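Local coordinates for acetyl-CoA hydrolase/transferase family protein (Porphyromonas gingivalis, PDB 2NVV), which probably transfers coenzyme A between acyl-CoA and acetate, or hydrolyses acetyl-CoA, through a glutamyl-CoA thioester intermediate, and binds zinc, at residues Ile125-Val130 against Ile155-Asn160; Arg4-Glu9 against Gly208-Ser213; Thr393-Lys398 against Cys447-Tyr452. All coordinates share one frame; numbering follows the deposited sequence.

Interactions 1 and 2 lie on the 206-212 side of one parallel seven-stranded sheet, in the N-terminal domain, with centres about 9 Å apart. Interaction 1 pairs strand 122-127 with strand 154-160. Interaction 2 sets residues 4-9 against strand 206-212, the next strand over. The two contacts touch through V157, L159 and V210. Along the chain, both segments of interaction 1 fall between those of interaction 2. Interaction 3 comes later, in the C-terminal domain, with its centre about 46 Å from that of interaction 1 and 51 Å from that of interaction 2. Interactions 1 and 2 thus build one side of the N-terminal sheet. Interaction 3 belongs to the part that carries K398, a predicted CoA-binding residue.

Interaction 1 (Ile125-Val130 against Ile155-Asn160); sequences IEVADV and IIVELN
Four backbone hydrogen bonds join the parallel strands 122-127 and 154-160. I125 bonds through N to I156 O and through O to E158 N. V127 N donates to E158 O at 2.7 Å, and N160 N donates to V127 O.

On the face of I125, V127 and V157, V127 CG2 meets V157 CG1 at 3.6 Å. I125 CG1 sits between the backbone N and carbonyl carbon (chi1 62°). This sends CD1 over to I155 CG2, 4.0 Å away.

On the other face, E126 is fully extended. N160 ND2 donates to E126 OE1 at 2.8 Å, from above the carboxylate plane. E126 OE1 lies 4.4 Å from E158 OE2. K33 probably eases this repulsion, with its NZ in a salt bridge to E126 OE1 and its backbone N bonded to E158 OE2. T139 bonds E126 OE2, while K162 N and E214 N hold N160 OD1 and so fix the amide.

Strand 122-127, helix 145-151 and strand 154-160 form a beta-alpha-beta crossover, consistent with a Rossmann-like domain; the helix packs on I125 and I155, and strand 206-212 flanks 154-160 on its far side.

Interaction 2 (Arg4-Glu9 against Gly208-Ser213); sequences RFITAE and GVVRTS
The backbones meet at a single bridge, F5 with V209, where the touching parts run 65° apart and two hydrogen bonds form, V209 N to R4 O at 2.8 Å, nearly along the C=O axis, and I6 N to V209 O at 3.2 Å, from above the carbonyl plane.

F5 carries most of the side-chain contact. Its CG is anti to the carbonyl carbon, and the ring lies between two residues of the strand. Over one face is V209, with CB 4.2 Å from the ring centroid in a CH-pi contact. V209 CG1 also touches F5 CE1. Over the opposite face lies the guanidinium of R211, stacked flat with the planes 7° apart. R211 CZ is 3.8 Å from the ring centroid, off-centre towards the CD1-CE1 side. The R211 chain is extended from CG to NE, then turns at NE (chi4 81°) to lay the group on the ring. This is an offset cation-pi stack.

Strand 206-212 is the outermost strand on its side of the parallel sheet, in a domain whose family is probably Rossmann-like. Its neighbour within the sheet is strand 154-160, to which G208, V210 and T212 are hydrogen-bonded. The N-terminal segment adds its single bridge at this edge, just before helix 8-12 begins.

I6 CG1 takes the crowded position between the backbone N and carbonyl carbon. Its CD1 reaches G208 CA at 3.7 Å, over a residue that has no side chain. I6 and V210 cross at about a right angle, CG1 to CG2 at 4.1 Å. V210 CG1 extends to A8, and both I6 and V210 also touch A11 of the helix. T7 is the N-cap residue. Its OG1 accepts from E10 N, and weakly from E9 N.

Interaction 3 (Thr393-Lys398 against Cys447-Tyr452); sequences TPSVMK and CVHPDY
S395 OG sits between its backbone N and carbonyl carbon (chi1 71°), while H449 CG is anti to its own N (chi1 -179°). These torsions bring the hydroxyl to the edge of the imidazole, near the ring plane. S395 OG lies 3.2 Å from H449 CB and 3.6 Å from H449 CD2. No hydrogen bond crosses between the two segments.

V396 CG1, anti to its carbonyl carbon (chi1 -60°), is the other half of the contact. It touches H449 CB at 3.3 Å and approaches the imidazole obliquely. The same methyl reaches Y452 CE1 at 4.0 Å. V396 sits in strand 396-397, one arm of a two-stranded antiparallel hairpin with 402-403. The contact joins that hairpin to the loop between helices 436-446 and 453-459, and Y452 is the N-cap residue of the second helix.

Inside this loop, D451 N donates to H449 ND1 at 2.9 Å, with the donor in the ring plane. Y452 N bonds to H449 O at 2.7 Å. The first of these bonds fixes the turn of the imidazole, and the ring of W426 meets it roughly at right angles.

Beyond the pair, S395 OG bonds E425 OE1, and Y452 OH bonds G400 O in the turn of the hairpin. The segment 393-398 leads to K398, a predicted CoA-binding residue that makes no contact with 447-452.

Because ND1 accepts from D451 N, it is probably unprotonated, and a neutral H449 would hold its proton on NE2. The contact itself is van der Waals, with the polar ends of S395 and Y452 satisfied outside it.

Interaction 1 (Ile125-Val130 against Ile155-Asn160)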
loop_
_atom_site.group_PDB
_atom_site.type_symbol
_atom_site.label_atom_id
_atom_site.label_comp_id
_atom_site.label_asym_id
_atom_site.label_seq_id
_atom_site.Cartn_x
_atom_site.Cartn_y
_atom_site.Cartn_z
ATOM N N ILE A 125 -23.577 -7.111 19.195
ATOM C CA ILE A 125 -22.798 -5.983 19.685
ATOM C C ILE A 125 -22.843 -5.797 21.200
ATOM O O ILE A 125 -23.828 -6.139 21.846
ATOM C CB ILE A 125 -23.263 -4.667 19.019
ATOM C CG1 ILE A 125 -24.720 -4.381 19.379
ATOM C CG2 ILE A 125 -23.126 -4.771 17.515
ATOM C CD1 ILE A 125 -25.253 -3.059 18.841
ATOM N N GLU A 126 -21.756 -5.284 21.770
ATOM C CA GLU A 126 -21.726 -5.001 23.202
ATOM C C GLU A 126 -21.998 -3.502 23.340
ATOM O O GLU A 126 -21.409 -2.687 22.637
ATOM C CB GLU A 126 -20.379 -5.339 23.829
ATOM C CG GLU A 126 -20.386 -5.055 25.315
ATOM C CD GLU A 126 -19.075 -5.342 25.986
ATOM O OE1 GLU A 126 -19.021 -6.323 26.754
ATOM O OE2 GLU A 126 -18.106 -4.582 25.743
ATOM N N VAL A 127 -22.874 -3.134 24.262
ATOM C CA VAL A 127 -23.256 -1.744 24.410
ATOM C C VAL A 127 -23.197 -1.196 25.836
ATOM O O VAL A 127 -23.245 -1.951 26.820
ATOM C CB VAL A 127 -24.682 -1.567 23.826
ATOM C CG1 VAL A 127 -25.195 -0.193 24.067
ATOM C CG2 VAL A 127 -24.657 -1.845 22.328
ATOM N N ALA A 128 -23.066 0.125 25.935
ATOM C CA ALA A 128 -23.039 0.807 27.230
ATOM C C ALA A 128 -24.444 1.359 27.446
ATOM O O ALA A 128 -24.835 1.691 28.566
ATOM C CB ALA A 128 -22.013 1.950 27.220
ATOM N N ASP A 129 -25.192 1.462 26.352
ATOM C CA ASP A 129 -26.564 1.949 26.387
ATOM C C ASP A 129 -27.243 1.818 25.034
ATOM O O ASP A 129 -26.680 2.167 23.995
ATOM C CB ASP A 129 -26.612 3.407 26.828
ATOM C CG ASP A 129 -28.011 3.854 27.202
ATOM O OD1 ASP A 129 -28.642 3.188 28.049
ATOM O OD2 ASP A 129 -28.482 4.870 26.656
ATOM N N VAL A 130 -28.460 1.292 25.060
ATOM C CA VAL A 130 -29.263 1.123 23.856
ATOM C C VAL A 130 -30.605 1.797 24.120
ATOM O O VAL A 130 -31.334 1.427 25.037
ATOM C CB VAL A 130 -29.480 -0.369 23.526
ATOM C CG1 VAL A 130 -30.096 -1.082 24.722
ATOM C CG2 VAL A 130 -30.347 -0.507 22.284
ATOM N N ILE A 155 -30.239 -7.476 14.839
ATOM C CA ILE A 155 -29.183 -7.143 15.788
ATOM C C ILE A 155 -29.418 -7.716 17.169
ATOM O O ILE A 155 -30.517 -7.628 17.706
ATOM C CB ILE A 155 -29.034 -5.618 15.926
ATOM C CG1 ILE A 155 -28.687 -5.009 14.565
ATOM C CG2 ILE A 155 -27.970 -5.284 16.963
ATOM C CD1 ILE A 155 -28.670 -3.503 14.552
ATOM N N ILE A 156 -28.371 -8.312 17.738
ATOM C CA ILE A 156 -28.433 -8.876 19.079
ATOM C C ILE A 156 -27.554 -8.009 19.969
ATOM O O ILE A 156 -26.335 -8.011 19.835
ATOM C CB ILE A 156 -27.901 -10.327 19.120
ATOM C CG1 ILE A 156 -28.808 -11.242 18.288
ATOM C CG2 ILE A 156 -27.819 -10.800 20.562
ATOM C CD1 ILE A 156 -28.330 -12.684 18.226
ATOM N N VAL A 157 -28.180 -7.260 20.867
ATOM C CA VAL A 157 -27.451 -6.375 21.775
ATOM C C VAL A 157 -27.112 -6.994 23.136
ATOM O O VAL A 157 -27.880 -7.772 23.704
ATOM C CB VAL A 157 -28.238 -5.075 22.025
ATOM C CG1 VAL A 157 -27.420 -4.133 22.902
ATOM C CG2 VAL A 157 -28.602 -4.427 20.691
ATOM N N GLU A 158 -25.951 -6.618 23.651
ATOM C CA GLU A 158 -25.447 -7.104 24.925
ATOM C C GLU A 158 -25.160 -5.864 25.784
ATOM O O GLU A 158 -24.200 -5.148 25.529
ATOM C CB GLU A 158 -24.171 -7.891 24.652
ATOM C CG GLU A 158 -23.797 -8.921 25.678
ATOM C CD GLU A 158 -22.727 -9.878 25.166
ATOM O OE1 GLU A 158 -23.052 -10.808 24.390
ATOM O OE2 GLU A 158 -21.554 -9.684 25.531
ATOM N N LEU A 159 -26.004 -5.615 26.784
ATOM C CA LEU A 159 -25.876 -4.449 27.667
ATOM C C LEU A 159 -24.969 -4.720 28.869
ATOM O O LEU A 159 -25.407 -5.305 29.865
ATOM C CB LEU A 159 -27.255 -4.038 28.173
ATOM C CG LEU A 159 -27.649 -2.559 28.246
ATOM C CD1 LEU A 159 -28.854 -2.434 29.152
ATOM C CD2 LEU A 159 -26.525 -1.706 28.774
ATOM N N ASN A 160 -23.719 -4.267 28.786
ATOM C CA ASN A 160 -22.743 -4.489 29.851
ATOM C C ASN A 160 -22.841 -3.527 31.038
ATOM O O ASN A 160 -22.786 -2.315 30.885
ATOM C CB ASN A 160 -21.330 -4.424 29.273
ATOM C CG ASN A 160 -20.328 -5.176 30.111
ATOM O OD1 ASN A 160 -20.463 -5.259 31.328
ATOM N ND2 ASN A 160 -19.307 -5.725 29.467
#

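Interaction 2 (Arg4-Glu9 against Gly208-Ser213)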
loop_
_atom_site.group_PDB
_atom_site.type_symbol
_atom_site.label_atom_id
_atom_site.label_comp_id
_atom_site.label_asym_id
_atom_site.label_seq_id
_atom_site.Cartn_x
_atom_site.Cartn_y
_atom_site.Cartn_z
ATOM N N ARG A 4 -36.937 -5.845 23.730
ATOM C CA ARG A 4 -37.177 -7.101 24.420
ATOM C C ARG A 4 -35.881 -7.601 25.064
ATOM O O ARG A 4 -34.840 -7.671 24.411
ATOM C CB ARG A 4 -37.699 -8.138 23.418
ATOM C CG ARG A 4 -37.939 -9.507 23.996
ATOM C CD ARG A 4 -38.141 -10.526 22.889
ATOM N NE ARG A 4 -38.115 -11.902 23.390
ATOM C CZ ARG A 4 -38.070 -12.980 22.611
ATOM N NH1 ARG A 4 -38.048 -12.843 21.295
ATOM N NH2 ARG A 4 -38.031 -14.196 23.143
ATOM N N PHE A 5 -35.950 -7.933 26.349
ATOM C CA PHE A 5 -34.799 -8.447 27.064
ATOM C C PHE A 5 -34.857 -9.967 27.097
ATOM O O PHE A 5 -35.872 -10.548 27.476
ATOM C CB PHE A 5 -34.779 -7.864 28.463
ATOM C CG PHE A 5 -34.420 -6.414 28.482
ATOM C CD1 PHE A 5 -33.112 -6.015 28.728
ATOM C CD2 PHE A 5 -35.370 -5.444 28.172
ATOM C CE1 PHE A 5 -32.751 -4.669 28.661
ATOM C CE2 PHE A 5 -35.017 -4.097 28.101
ATOM C CZ PHE A 5 -33.702 -3.709 28.345
ATOM N N ILE A 6 -33.769 -10.607 26.685
ATOM C CA ILE A 6 -33.711 -12.055 26.634
ATOM C C ILE A 6 -32.409 -12.610 27.193
ATOM O O ILE A 6 -31.541 -11.867 27.651
ATOM C CB ILE A 6 -33.866 -12.552 25.188
ATOM C CG1 ILE A 6 -32.772 -11.945 24.307
ATOM C CG2 ILE A 6 -35.227 -12.164 24.647
ATOM C CD1 ILE A 6 -32.863 -12.349 22.853
ATOM N N THR A 7 -32.288 -13.933 27.153
ATOM C CA THR A 7 -31.100 -14.616 27.651
ATOM C C THR A 7 -30.116 -14.860 26.520
ATOM O O THR A 7 -30.450 -14.703 25.350
ATOM C CB THR A 7 -31.455 -15.975 28.268
ATOM O OG1 THR A 7 -31.961 -16.842 27.248
ATOM C CG2 THR A 7 -32.507 -15.809 29.334
ATOM N N ALA A 8 -28.902 -15.251 26.875
ATOM C CA ALA A 8 -27.883 -15.512 25.875
ATOM C C ALA A 8 -28.252 -16.753 25.086
ATOM O O ALA A 8 -27.747 -16.970 23.987
ATOM C CB ALA A 8 -26.531 -15.698 26.538
ATOM N N GLU A 9 -29.137 -17.566 25.650
ATOM C CA GLU A 9 -29.563 -18.793 24.995
ATOM C C GLU A 9 -30.662 -18.511 23.983
ATOM O O GLU A 9 -30.678 -19.094 22.897
ATOM C CB GLU A 9 -30.056 -19.800 26.030
ATOM C CG GLU A 9 -28.992 -20.322 26.984
ATOM C CD GLU A 9 -28.522 -19.287 27.996
ATOM O OE1 GLU A 9 -29.376 -18.585 28.577
ATOM O OE2 GLU A 9 -27.297 -19.187 28.229
ATOM N N GLY A 208 -33.287 -8.608 20.394
ATOM C CA GLY A 208 -33.184 -8.781 21.835
ATOM C C GLY A 208 -31.995 -8.106 22.498
ATOM O O GLY A 208 -30.971 -7.835 21.857
ATOM N N VAL A 209 -32.143 -7.834 23.794
ATOM C CA VAL A 209 -31.091 -7.207 24.593
ATOM C C VAL A 209 -30.744 -8.098 25.775
ATOM O O VAL A 209 -31.579 -8.340 26.649
ATOM C CB VAL A 209 -31.519 -5.827 25.145
ATOM C CG1 VAL A 209 -30.386 -5.232 25.971
ATOM C CG2 VAL A 209 -31.884 -4.881 23.995
ATOM N N VAL A 210 -29.511 -8.590 25.795
ATOM C CA VAL A 210 -29.044 -9.464 26.869
ATOM C C VAL A 210 -28.239 -8.639 27.863
ATOM O O VAL A 210 -27.266 -7.979 27.491
ATOM C CB VAL A 210 -28.130 -10.593 26.321
ATOM C CG1 VAL A 210 -27.782 -11.564 27.431
ATOM C CG2 VAL A 210 -28.809 -11.316 25.166
ATOM N N ARG A 211 -28.641 -8.665 29.127
ATOM C CA ARG A 211 -27.928 -7.906 30.137
ATOM C C ARG A 211 -26.718 -8.683 30.607
ATOM O O ARG A 211 -26.806 -9.876 30.894
ATOM C CB ARG A 211 -28.830 -7.610 31.336
ATOM C CG ARG A 211 -29.997 -6.693 31.052
ATOM C CD ARG A 211 -30.574 -6.155 32.357
ATOM N NE ARG A 211 -31.777 -5.342 32.168
ATOM C CZ ARG A 211 -32.999 -5.840 31.993
ATOM N NH1 ARG A 211 -33.197 -7.158 31.979
ATOM N NH2 ARG A 211 -34.028 -5.016 31.838
ATOM N N THR A 212 -25.580 -8.008 30.687
ATOM C CA THR A 212 -24.359 -8.655 31.147
ATOM C C THR A 212 -23.625 -7.738 32.111
ATOM O O THR A 212 -23.980 -6.575 32.280
ATOM C CB THR A 212 -23.391 -8.977 29.978
ATOM O OG1 THR A 212 -22.839 -7.760 29.462
ATOM C CG2 THR A 212 -24.129 -9.711 28.858
ATOM N N SER A 213 -22.605 -8.284 32.755
ATOM C CA SER A 213 -21.783 -7.520 33.676
ATOM C C SER A 213 -20.422 -8.154 33.527
ATOM O O SER A 213 -20.083 -9.093 34.230
ATOM C CB SER A 213 -22.292 -7.661 35.106
ATOM O OG SER A 213 -21.595 -6.779 35.968
#

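Interaction 3 (Thr393-Lys398 against Cys447-Tyr452)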
loop_
_atom_site.group_PDB
_atom_site.type_symbol
_atom_site.label_atom_id
_atom_site.label_comp_id
_atom_site.label_asym_id
_atom_site.label_seq_id
_atom_site.Cartn_x
_atom_site.Cartn_y
_atom_site.Cartn_z
ATOM N N THR A 393 12.130 -4.516 15.879
ATOM C CA THR A 393 12.228 -5.953 16.108
ATOM C C THR A 393 13.548 -6.341 16.765
ATOM O O THR A 393 14.621 -5.851 16.379
ATOM C CB THR A 393 12.157 -6.764 14.796
ATOM O OG1 THR A 393 12.375 -8.147 15.083
ATOM C CG2 THR A 393 13.240 -6.311 13.815
ATOM N N PRO A 394 13.490 -7.206 17.788
ATOM C CA PRO A 394 14.748 -7.609 18.410
ATOM C C PRO A 394 15.514 -8.287 17.282
ATOM O O PRO A 394 14.906 -8.886 16.404
ATOM C CB PRO A 394 14.292 -8.571 19.509
ATOM C CG PRO A 394 12.966 -9.086 19.009
ATOM C CD PRO A 394 12.340 -7.840 18.456
ATOM N N SER A 395 16.835 -8.170 17.279
ATOM C CA SER A 395 17.640 -8.758 16.206
ATOM C C SER A 395 17.588 -10.280 16.131
ATOM O O SER A 395 17.643 -10.852 15.044
ATOM C CB SER A 395 19.100 -8.312 16.339
ATOM O OG SER A 395 19.727 -8.918 17.457
ATOM N N VAL A 396 17.483 -10.943 17.278
ATOM C CA VAL A 396 17.464 -12.398 17.285
ATOM C C VAL A 396 16.356 -13.000 18.123
ATOM O O VAL A 396 15.573 -12.293 18.748
ATOM C CB VAL A 396 18.825 -12.967 17.783
ATOM C CG1 VAL A 396 19.952 -12.495 16.868
ATOM C CG2 VAL A 396 19.081 -12.538 19.220
HETATM N N MSE A 397 16.327 -14.323 18.155
HETATM C CA MSE A 397 15.316 -15.070 18.890
HETATM C C MSE A 397 15.914 -16.424 19.282
HETATM O O MSE A 397 17.015 -16.770 18.833
HETATM C CB MSE A 397 14.116 -15.262 17.973
HETATM C CG MSE A 397 12.971 -16.055 18.540
HETATM SE SE MSE A 397 11.638 -16.355 17.161
HETATM C CE MSE A 397 11.122 -14.460 16.912
ATOM N N LYS A 398 15.193 -17.179 20.109
ATOM C CA LYS A 398 15.645 -18.496 20.563
ATOM C C LYS A 398 17.117 -18.505 20.958
ATOM O O LYS A 398 17.924 -19.223 20.362
ATOM C CB LYS A 398 15.412 -19.554 19.475
ATOM C CG LYS A 398 13.941 -19.767 19.103
ATOM C CD LYS A 398 13.110 -20.274 20.299
ATOM C CE LYS A 398 11.619 -20.434 19.957
ATOM N NZ LYS A 398 11.351 -21.442 18.871
ATOM N N CYS A 447 21.396 -2.883 12.250
ATOM C CA CYS A 447 20.332 -3.659 12.884
ATOM C C CYS A 447 20.578 -5.136 13.162
ATOM O O CYS A 447 20.160 -5.662 14.193
ATOM C CB CYS A 447 19.056 -3.519 12.051
ATOM S SG CYS A 447 18.526 -1.796 11.800
ATOM N N VAL A 448 21.226 -5.810 12.223
ATOM C CA VAL A 448 21.537 -7.226 12.340
ATOM C C VAL A 448 22.428 -7.536 13.553
ATOM O O VAL A 448 23.314 -6.754 13.916
ATOM C CB VAL A 448 22.239 -7.720 11.055
ATOM C CG1 VAL A 448 22.565 -9.201 11.153
ATOM C CG2 VAL A 448 21.348 -7.464 9.861
ATOM N N HIS A 449 22.190 -8.685 14.173
ATOM C CA HIS A 449 22.972 -9.110 15.324
ATOM C C HIS A 449 24.351 -9.558 14.836
ATOM O O HIS A 449 24.462 -10.270 13.835
ATOM C CB HIS A 449 22.248 -10.260 16.036
ATOM C CG HIS A 449 22.952 -10.760 17.258
ATOM N ND1 HIS A 449 24.215 -11.306 17.217
ATOM C CD2 HIS A 449 22.562 -10.815 18.554
ATOM C CE1 HIS A 449 24.571 -11.680 18.433
ATOM N NE2 HIS A 449 23.585 -11.392 19.262
ATOM N N PRO A 450 25.424 -9.146 15.541
ATOM C CA PRO A 450 26.803 -9.502 15.175
ATOM C C PRO A 450 26.992 -10.928 14.664
ATOM O O PRO A 450 27.726 -11.144 13.697
ATOM C CB PRO A 450 27.570 -9.223 16.457
ATOM C CG PRO A 450 26.881 -7.972 16.945
ATOM C CD PRO A 450 25.411 -8.333 16.773
ATOM N N ASP A 451 26.331 -11.888 15.310
ATOM C CA ASP A 451 26.414 -13.296 14.934
ATOM C C ASP A 451 25.963 -13.601 13.511
ATOM O O ASP A 451 26.267 -14.671 12.993
ATOM C CB ASP A 451 25.568 -14.146 15.877
ATOM C CG ASP A 451 26.267 -14.453 17.173
ATOM O OD1 ASP A 451 25.626 -15.051 18.067
ATOM O OD2 ASP A 451 27.461 -14.109 17.293
ATOM N N TYR A 452 25.236 -12.682 12.880
ATOM C CA TYR A 452 24.745 -12.917 11.522
ATOM C C TYR A 452 25.227 -11.894 10.502
ATOM O O TYR A 452 24.973 -12.033 9.309
ATOM C CB TYR A 452 23.202 -12.946 11.511
ATOM C CG TYR A 452 22.600 -14.090 12.298
ATOM C CD1 TYR A 452 22.239 -13.936 13.638
ATOM C CD2 TYR A 452 22.431 -15.345 11.708
ATOM C CE1 TYR A 452 21.728 -15.009 14.368
ATOM C CE2 TYR A 452 21.925 -16.415 12.423
ATOM C CZ TYR A 452 21.575 -16.247 13.746
ATOM O OH TYR A 452 21.075 -17.327 14.431
#